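Local coordinates for protein uroporphyrinogen III cosynthase (HemD) (Helicobacter pylori, PDB 3P9Z) that probably catalyses the cyclization of the linear tetrapyrrole hydroxymethylbilane to the macrocycle uroporphyrinogen III, with loss of water, on the way to heme, at residues N47-L52 and V140-N144; M4-V8 and A221-R225; I104-L108 and I128-H132; T20-N24 and S171-F176. All coordinates share one frame; numbering follows the deposited sequence.

Contact 1 (N47-L52 and V140-N144)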
# COMPACT_ATOMS: atom_id res chain seq x y z
N ASN A 47 -5.82 -1.50 -2.79
CA ASN A 47 -6.69 -0.60 -2.05
C ASN A 47 -7.62 0.22 -2.93
O ASN A 47 -8.72 0.60 -2.51
CB ASN A 47 -5.87 0.28 -1.11
CG ASN A 47 -5.25 -0.53 0.02
OD1 ASN A 47 -5.96 -1.17 0.79
ND2 ASN A 47 -3.92 -0.53 0.09
N ALA A 48 -7.16 0.49 -4.16
CA ALA A 48 -8.00 1.13 -5.18
C ALA A 48 -9.10 0.18 -5.65
O ALA A 48 -10.22 0.62 -5.91
CB ALA A 48 -7.15 1.62 -6.35
N VAL A 49 -8.81 -1.12 -5.72
CA VAL A 49 -9.85 -2.11 -6.04
C VAL A 49 -10.92 -2.16 -4.92
O VAL A 49 -12.13 -2.08 -5.19
CB VAL A 49 -9.27 -3.53 -6.31
CG1 VAL A 49 -10.38 -4.50 -6.75
CG2 VAL A 49 -8.15 -3.47 -7.38
N PHE A 50 -10.46 -2.27 -3.67
CA PHE A 50 -11.39 -2.34 -2.53
C PHE A 50 -12.25 -1.10 -2.39
O PHE A 50 -13.41 -1.19 -2.02
CB PHE A 50 -10.63 -2.57 -1.22
CG PHE A 50 -9.92 -3.88 -1.17
CD1 PHE A 50 -10.50 -5.03 -1.69
CD2 PHE A 50 -8.66 -3.96 -0.57
CE1 PHE A 50 -9.83 -6.25 -1.64
CE2 PHE A 50 -7.98 -5.18 -0.51
CZ PHE A 50 -8.56 -6.33 -1.05
N SER A 51 -11.67 0.05 -2.69
CA SER A 51 -12.38 1.31 -2.71
C SER A 51 -13.54 1.26 -3.70
O SER A 51 -14.66 1.63 -3.35
CB SER A 51 -11.44 2.46 -3.07
OG SER A 51 -12.15 3.70 -3.10
N LEU A 52 -13.28 0.81 -4.93
CA LEU A 52 -14.35 0.72 -5.95
C LEU A 52 -15.47 -0.22 -5.52
O LEU A 52 -16.64 0.14 -5.57
CB LEU A 52 -13.77 0.28 -7.31
CG LEU A 52 -12.84 1.25 -8.03
CD1 LEU A 52 -12.36 0.61 -9.32
CD2 LEU A 52 -13.51 2.61 -8.32
N VAL A 140 -8.42 9.91 -8.01
CA VAL A 140 -8.11 9.57 -6.64
C VAL A 140 -9.30 8.83 -5.99
O VAL A 140 -10.38 9.41 -5.80
CB VAL A 140 -7.81 10.88 -5.86
CG1 VAL A 140 -7.69 10.62 -4.35
CG2 VAL A 140 -6.54 11.57 -6.42
N VAL A 141 -9.12 7.57 -5.64
CA VAL A 141 -10.22 6.82 -5.02
C VAL A 141 -9.93 6.42 -3.58
O VAL A 141 -10.80 5.86 -2.90
CB VAL A 141 -10.67 5.60 -5.88
CG1 VAL A 141 -11.16 6.09 -7.29
CG2 VAL A 141 -9.55 4.59 -6.01
N TYR A 142 -8.72 6.68 -3.11
CA TYR A 142 -8.41 6.41 -1.70
C TYR A 142 -7.25 7.23 -1.19
O TYR A 142 -6.47 7.79 -1.96
CB TYR A 142 -8.19 4.90 -1.44
CG TYR A 142 -6.82 4.41 -1.84
CD1 TYR A 142 -6.56 4.04 -3.16
CD2 TYR A 142 -5.78 4.32 -0.91
CE1 TYR A 142 -5.31 3.60 -3.55
CE2 TYR A 142 -4.49 3.88 -1.31
CZ TYR A 142 -4.28 3.51 -2.63
OH TYR A 142 -3.06 3.08 -3.07
N GLU A 143 -7.16 7.29 0.14
CA GLU A 143 -6.06 7.93 0.83
C GLU A 143 -5.68 7.09 2.05
O GLU A 143 -6.55 6.57 2.76
CB GLU A 143 -6.44 9.34 1.26
CG GLU A 143 -5.27 10.16 1.76
CD GLU A 143 -5.67 11.55 2.24
OE1 GLU A 143 -6.88 11.86 2.28
OE2 GLU A 143 -4.76 12.34 2.57
N ASN A 144 -4.38 6.93 2.26
CA ASN A 144 -3.85 6.24 3.42
C ASN A 144 -3.51 7.32 4.43
O ASN A 144 -2.61 8.13 4.21
CB ASN A 144 -2.62 5.41 3.05
CG ASN A 144 -2.07 4.62 4.24
OD1 ASN A 144 -2.81 4.21 5.14
ND2 ASN A 144 -0.75 4.40 4.24
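The ring of Tyr142 carries the CB of Asn47 over the centre of one face, 3.9 Å from CB to the ring centroid, a CH-pi contact. Ala48 meets the same ring obliquely, its backbone N lying 3.7 Å from Tyr142 CE1. This is helix-on-sheet packing within one of the two alpha/beta domains of the uroporphyrinogen-III synthase fold: helix 46-55 lies against strand 135-146 with the local axes 7.5 Å apart and at 118° to each other. The tyrosine is aimed at the helix by its first torsion, which sets CG between the backbone N and the carbonyl carbon (chi1 79°). A flat ring suits this place because it can lie close to the slim first turn offered by Asn47 and Ala48. One residue earlier, Val141 also points at the helix, and its two branches divide the work. CG2 packs on Ala48 CB at 3.8 Å, while CG1 reaches toward Leu52 CD2 at 4.3 Å. Leu116 of the adjacent strand 112-118 joins the valine and the leucine in this apolar layer. Ser51, small and polar, brings helix and strand backbone together: its OG donates to Val141 O at 2.6 Å, approaching from above the carbonyl plane, 37° out of it.

Contact 2 (M4-V8 and A221-R225)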
# COMPACT_ATOMS: atom_id res chain seq x y z
N MSE A 4 13.82 -12.45 26.53
CA MSE A 4 13.51 -12.51 25.08
C MSE A 4 12.79 -11.23 24.65
O MSE A 4 11.84 -10.78 25.32
CB MSE A 4 12.66 -13.73 24.77
CG MSE A 4 12.36 -13.89 23.30
SE MSE A 4 11.67 -15.67 22.83
CE MSE A 4 13.30 -16.71 23.15
N ARG A 5 13.22 -10.67 23.53
CA ARG A 5 12.70 -9.39 23.04
C ARG A 5 11.36 -9.59 22.31
O ARG A 5 11.19 -10.56 21.60
CB ARG A 5 13.73 -8.72 22.12
CG ARG A 5 15.12 -8.56 22.76
CD ARG A 5 16.11 -7.96 21.78
NE ARG A 5 15.75 -6.59 21.46
CZ ARG A 5 16.35 -5.82 20.55
NH1 ARG A 5 17.38 -6.28 19.84
NH2 ARG A 5 15.92 -4.59 20.37
N GLU A 6 10.42 -8.66 22.51
CA GLU A 6 9.12 -8.69 21.85
C GLU A 6 9.21 -8.24 20.40
O GLU A 6 9.81 -7.21 20.11
CB GLU A 6 8.14 -7.75 22.56
CG GLU A 6 7.33 -8.36 23.70
CD GLU A 6 5.99 -7.65 23.86
OE1 GLU A 6 5.22 -7.54 22.87
OE2 GLU A 6 5.69 -7.19 24.98
N ILE A 7 8.59 -8.98 19.49
CA ILE A 7 8.53 -8.63 18.08
C ILE A 7 7.17 -7.95 17.76
O ILE A 7 6.10 -8.54 17.97
CB ILE A 7 8.78 -9.86 17.20
CG1 ILE A 7 10.21 -10.37 17.40
CG2 ILE A 7 8.49 -9.57 15.71
CD1 ILE A 7 10.47 -11.79 16.86
N VAL A 8 7.24 -6.71 17.28
CA VAL A 8 6.06 -5.91 16.96
C VAL A 8 6.01 -5.50 15.48
O VAL A 8 6.96 -4.93 14.95
CB VAL A 8 5.99 -4.65 17.86
CG1 VAL A 8 4.67 -3.90 17.68
CG2 VAL A 8 6.16 -5.02 19.32
N ALA A 221 13.71 -10.72 12.16
CA ALA A 221 13.31 -10.42 13.54
C ALA A 221 13.64 -11.56 14.50
O ALA A 221 14.21 -11.33 15.57
CB ALA A 221 11.81 -10.06 13.60
N LEU A 222 13.31 -12.79 14.09
CA LEU A 222 13.55 -13.96 14.94
C LEU A 222 15.03 -14.24 15.16
O LEU A 222 15.41 -14.71 16.22
CB LEU A 222 12.87 -15.20 14.37
CG LEU A 222 11.33 -15.20 14.39
CD1 LEU A 222 10.81 -16.37 13.56
CD2 LEU A 222 10.81 -15.28 15.82
N SER A 223 15.87 -13.93 14.17
CA SER A 223 17.31 -14.11 14.34
C SER A 223 17.87 -13.17 15.42
O SER A 223 19.00 -13.32 15.87
CB SER A 223 18.04 -13.86 13.01
OG SER A 223 17.98 -12.49 12.66
N LEU A 224 17.07 -12.18 15.81
CA LEU A 224 17.52 -11.14 16.73
C LEU A 224 16.84 -11.20 18.09
O LEU A 224 17.20 -10.44 19.00
CB LEU A 224 17.32 -9.74 16.10
CG LEU A 224 18.22 -9.36 14.91
CD1 LEU A 224 17.65 -8.16 14.19
CD2 LEU A 224 19.66 -9.07 15.35
N ARG A 225 15.87 -12.10 18.25
CA ARG A 225 15.05 -12.11 19.46
C ARG A 225 15.86 -12.55 20.69
O ARG A 225 15.48 -12.23 21.82
CB ARG A 225 13.80 -12.98 19.30
CG ARG A 225 14.11 -14.45 19.34
CD ARG A 225 12.88 -15.34 19.12
NE ARG A 225 13.24 -16.73 19.38
CZ ARG A 225 12.36 -17.69 19.67
NH1 ARG A 225 11.07 -17.41 19.73
NH2 ARG A 225 12.79 -18.93 19.91
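The backbones of Arg5 and Arg225 come within 5.1 Å at their CA atoms, where Arg5 N donates a nearly straight hydrogen bond to Arg225 O, 3.2 Å long, with the donor in the carbonyl plane. This bond joins the two modelled ends of the chain, the lead-in to strand 7-10 and the residues that follow helix 214-223. Beside it, the selenomethionine Met4 lies over the guanidinium of Arg225. Its CE sits 3.7 Å above the plane, over the group's centre, and SE comes 3.6 Å from Arg225 NH1. The arginine chain runs extended from CG to NE, whereas Met4 bends at its last torsion (chi3 -69°), which lays the methyl across the flat group. A long, flexible selenoether, standing where methionine has its thioether, can lie on such a face without competing for the N-H groups. Arg5 behaves differently: its aliphatic CB and CG run past Arg225 O, and its head turns away to bond Lys162 O through NE and Thr187 OG1 through NH2. Deeper in, Ile7 points at the helix and ends in CD1, which touches Leu222 CD2 at 3.7 Å and Ala221 CB at 3.9 Å. The small alanine lets the branched isoleucine come close to the helix. Ile166 of strand 164-167 touches both Ile7 and Ala221, and Tyr18 touches Ile7 and Leu222, so helix 214-223 packs on the sheet across strands 7-10 and 164-167.

Contact 3 (I104-L108 and I128-H132)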
# COMPACT_ATOMS: atom_id res chain seq x y z
N ILE A 104 4.30 -3.46 -19.72
CA ILE A 104 2.90 -3.33 -20.05
C ILE A 104 2.64 -2.02 -20.77
O ILE A 104 1.60 -1.81 -21.30
CB ILE A 104 1.92 -3.52 -18.88
CG1 ILE A 104 1.93 -2.34 -17.97
CG2 ILE A 104 2.22 -4.72 -18.11
CD1 ILE A 104 0.66 -2.17 -17.40
N PHE A 105 3.61 -1.14 -20.79
CA PHE A 105 3.36 0.15 -21.37
C PHE A 105 3.02 0.10 -22.84
O PHE A 105 2.21 0.84 -23.31
CB PHE A 105 4.49 1.10 -21.05
CG PHE A 105 4.65 1.33 -19.61
CD1 PHE A 105 3.63 1.88 -18.89
CD2 PHE A 105 5.77 0.94 -18.96
CE1 PHE A 105 3.75 2.08 -17.59
CE2 PHE A 105 5.91 1.14 -17.65
CZ PHE A 105 4.90 1.70 -16.94
N PRO A 106 3.64 -0.81 -23.55
CA PRO A 106 3.33 -1.03 -24.95
C PRO A 106 1.93 -1.51 -25.16
O PRO A 106 1.35 -1.21 -26.14
CB PRO A 106 4.32 -2.10 -25.34
CG PRO A 106 5.41 -1.92 -24.42
CD PRO A 106 4.80 -1.58 -23.14
N LEU A 107 1.40 -2.25 -24.23
CA LEU A 107 0.03 -2.74 -24.31
C LEU A 107 -0.96 -1.60 -24.11
O LEU A 107 -2.12 -1.71 -24.49
CB LEU A 107 -0.24 -3.84 -23.28
CG LEU A 107 0.69 -5.07 -23.22
CD1 LEU A 107 0.25 -5.97 -22.08
CD2 LEU A 107 0.73 -5.85 -24.52
N LEU A 108 -0.48 -0.52 -23.51
CA LEU A 108 -1.32 0.65 -23.22
C LEU A 108 -1.25 1.73 -24.30
O LEU A 108 -2.05 2.67 -24.29
CB LEU A 108 -0.96 1.24 -21.86
CG LEU A 108 -1.11 0.35 -20.62
CD1 LEU A 108 -0.82 1.17 -19.35
CD2 LEU A 108 -2.50 -0.30 -20.56
N ILE A 128 5.48 8.63 -15.23
CA ILE A 128 5.90 7.48 -16.05
C ILE A 128 4.98 7.27 -17.27
O ILE A 128 5.46 7.06 -18.39
CB ILE A 128 5.99 6.19 -15.20
CG1 ILE A 128 6.96 6.39 -14.02
CG2 ILE A 128 6.39 5.00 -16.08
CD1 ILE A 128 6.95 5.28 -12.96
N LEU A 129 3.67 7.36 -17.05
CA LEU A 129 2.71 7.27 -18.15
C LEU A 129 2.87 8.42 -19.15
O LEU A 129 2.94 8.17 -20.36
CB LEU A 129 1.29 7.22 -17.60
CG LEU A 129 0.89 5.92 -16.89
CD1 LEU A 129 -0.47 6.09 -16.21
CD2 LEU A 129 0.88 4.73 -17.85
N LEU A 130 2.95 9.65 -18.64
CA LEU A 130 3.19 10.83 -19.47
C LEU A 130 4.48 10.68 -20.28
O LEU A 130 4.49 11.00 -21.46
CB LEU A 130 3.23 12.12 -18.63
CG LEU A 130 3.50 13.43 -19.40
CD1 LEU A 130 2.28 13.88 -20.20
CD2 LEU A 130 3.97 14.54 -18.47
N GLU A 131 5.54 10.17 -19.66
CA GLU A 131 6.81 9.94 -20.36
C GLU A 131 6.67 8.91 -21.48
O GLU A 131 7.36 9.00 -22.48
CB GLU A 131 7.92 9.54 -19.39
CG GLU A 131 8.52 10.73 -18.63
CD GLU A 131 9.36 10.33 -17.41
OE1 GLU A 131 9.62 9.12 -17.21
OE2 GLU A 131 9.75 11.25 -16.66
N HIS A 132 5.78 7.94 -21.32
CA HIS A 132 5.57 6.93 -22.37
C HIS A 132 4.55 7.37 -23.43
O HIS A 132 4.26 6.61 -24.36
CB HIS A 132 5.21 5.58 -21.75
CG HIS A 132 6.40 4.79 -21.29
ND1 HIS A 132 7.15 5.15 -20.19
CD2 HIS A 132 6.97 3.66 -21.79
CE1 HIS A 132 8.14 4.27 -20.03
NE2 HIS A 132 8.04 3.36 -20.98
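Phe105 meets Ile128 and Leu129 of helix 125-131 and His132 just after its C-terminal end. Its CZ touches Ile128 CG2 at 3.7 Å, and Leu129 CD2 lies at the ring's edge, near its plane, 3.9 Å from CE1. His132 stands beside the base of the side chain, with CD2 3.6 Å from Phe105 CB. The two rings meet obliquely, their planes 34° apart, and Phe105 CD2 sits over one face of the imidazole, offset toward its rim. A large aromatic suits this place because a single ring can span the turn from Ile128 to His132. Leu108, three residues on from Phe105, adds a looser contact through CD1, 4.2 Å from Leu129 CD2. The contact joins the short, weakly bonded helix 105-108 to the helix between strands 112-118 and 135-146, which run parallel and adjacent in the sheet and with helix 125-131 form a beta-alpha-beta unit. The imidazole is positioned by its own helix: His132 ND1 donates to Ile128 O at 3.1 Å. That carbonyl also accepts from His132 N, and the two donors reach it from opposite faces of its plane. Further out, Ile134 touches both Leu108 and Leu129, while Tyr71 and Ile42 lie against Leu108 from strands 70-72 and 40-43.

Contact 4 (T20-N24 and S171-F176)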
# COMPACT_ATOMS: atom_id res chain seq x y z
N THR A 20 0.65 -6.15 16.84
CA THR A 20 0.67 -5.35 15.62
C THR A 20 0.13 -3.93 15.87
O THR A 20 -0.95 -3.75 16.44
CB THR A 20 -0.13 -6.01 14.48
OG1 THR A 20 0.43 -7.30 14.19
CG2 THR A 20 -0.06 -5.15 13.19
N LEU A 21 0.88 -2.93 15.42
CA LEU A 21 0.44 -1.54 15.50
C LEU A 21 -0.13 -1.14 14.14
O LEU A 21 0.59 -1.09 13.15
CB LEU A 21 1.62 -0.63 15.87
CG LEU A 21 1.93 -0.34 17.35
CD1 LEU A 21 1.94 -1.58 18.22
CD2 LEU A 21 3.26 0.41 17.51
N ILE A 22 -1.44 -0.87 14.10
CA ILE A 22 -2.09 -0.42 12.87
C ILE A 22 -2.44 1.04 13.09
O ILE A 22 -3.48 1.38 13.68
CB ILE A 22 -3.37 -1.26 12.53
CG1 ILE A 22 -3.02 -2.75 12.42
CG2 ILE A 22 -4.08 -0.73 11.22
CD1 ILE A 22 -4.25 -3.69 12.47
N LEU A 23 -1.55 1.91 12.62
CA LEU A 23 -1.64 3.33 12.95
C LEU A 23 -2.23 4.19 11.84
O LEU A 23 -2.45 5.39 12.03
CB LEU A 23 -0.26 3.85 13.31
CG LEU A 23 0.49 3.06 14.38
CD1 LEU A 23 1.88 3.63 14.51
CD2 LEU A 23 -0.26 3.13 15.69
N ASN A 24 -2.43 3.59 10.67
CA ASN A 24 -2.97 4.29 9.50
C ASN A 24 -4.30 3.67 9.16
O ASN A 24 -4.58 2.55 9.59
CB ASN A 24 -2.01 4.13 8.32
CG ASN A 24 -0.70 4.81 8.56
OD1 ASN A 24 0.33 4.15 8.75
ND2 ASN A 24 -0.73 6.13 8.59
N SER A 171 4.80 4.92 5.30
CA SER A 171 3.64 5.48 6.00
C SER A 171 3.59 4.97 7.45
O SER A 171 3.27 5.73 8.38
CB SER A 171 2.36 5.08 5.27
OG SER A 171 2.20 3.66 5.29
N HIS A 172 3.95 3.71 7.65
CA HIS A 172 3.98 3.11 8.97
C HIS A 172 5.08 3.64 9.90
O HIS A 172 4.85 3.88 11.08
CB HIS A 172 4.06 1.58 8.84
CG HIS A 172 2.87 1.00 8.15
ND1 HIS A 172 2.97 0.12 7.09
CD2 HIS A 172 1.55 1.22 8.33
CE1 HIS A 172 1.76 -0.20 6.67
NE2 HIS A 172 0.88 0.45 7.41
N ALA A 173 6.28 3.82 9.34
CA ALA A 173 7.37 4.48 10.05
C ALA A 173 6.98 5.91 10.45
O ALA A 173 7.15 6.31 11.60
CB ALA A 173 8.63 4.49 9.20
N LYS A 174 6.44 6.65 9.49
CA LYS A 174 5.99 8.02 9.73
C LYS A 174 4.96 8.10 10.87
O LYS A 174 5.10 8.91 11.78
CB LYS A 174 5.43 8.61 8.42
CG LYS A 174 5.14 10.10 8.48
CD LYS A 174 4.90 10.66 7.07
CE LYS A 174 4.56 12.15 7.13
NZ LYS A 174 3.12 12.39 7.54
N ALA A 175 3.95 7.24 10.81
CA ALA A 175 2.89 7.23 11.81
C ALA A 175 3.44 6.84 13.18
O ALA A 175 3.05 7.39 14.20
CB ALA A 175 1.78 6.28 11.39
N PHE A 176 4.35 5.87 13.19
CA PHE A 176 4.94 5.46 14.45
C PHE A 176 5.63 6.65 15.11
O PHE A 176 5.39 6.94 16.29
CB PHE A 176 5.92 4.32 14.27
CG PHE A 176 6.51 3.82 15.55
CD1 PHE A 176 7.71 4.35 16.04
CD2 PHE A 176 5.86 2.83 16.28
CE1 PHE A 176 8.27 3.90 17.24
CE2 PHE A 176 6.41 2.37 17.49
CZ PHE A 176 7.62 2.91 17.97
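Leu23 turns its side chain onto helix 170-179, and its CB begins the contact by touching Ala175 CB at 3.7 Å. From there CG, set anti to the carbonyl carbon (chi1 -52°), carries the chain along the helix surface, and the tip atom CD1 comes to rest 3.6 Å from Phe176 CA, with Phe176 CB a little farther off. The leucine thus lies against the helix backbone itself, which is approachable here because alanine, the smallest side chain with a CB, occupies position 175. Two residues back, Leu21 also faces the helix. Its CD2 meets the ring of Phe176 at the edge and in the ring's plane, 3.7 Å from CE2. The Phe176 ring also meets Phe167 edge-to-face, from strand 164-167, which lies beyond strand 7-10 in the sheet. At the other end Asn24 points toward the start of helix 170-179, against Ser171, His172 and Ala175, with its amide plane inclined 49° to the imidazole. Ser171 OG lies over the centre of the His172 ring, 3.8 Å above its plane. Helix 170-179 packs here on strand 19-28 where that strand is interrupted around Ile22 and Leu23, in the domain that contains strand 7-10. Leu21, Leu23, Ala175 and Phe176 make an apolar, buried interface, while the polar groups of Asn24, Ser171 and His172 gather at its end. Cohesion probably comes mainly from the burial of hydrocarbon, and the small Ala175 is consistent with the close approach of Leu23 to the helix.

Overall arrangement
Contacts 1 and 3 belong to one end of the elongated molecule and contacts 2 and 4 to the other, with strands 19-28 and 135-146 running between the two domains. Contacts 1 and 4 meet near that connection: their centres are 18 Å apart, and Asn144 ND2 packs 3.2 Å from Ser171 OG. Contact 4 also touches contact 2, through Leu21 and Val8 on neighbouring strands. The extremes, contacts 2 and 3, have centres 43 Å apart. A malonate ion, probably from the crystallisation liquor, lies about 4 Å from the side chain of Tyr142; in this family the cleft between the domains is thought to hold the substrate.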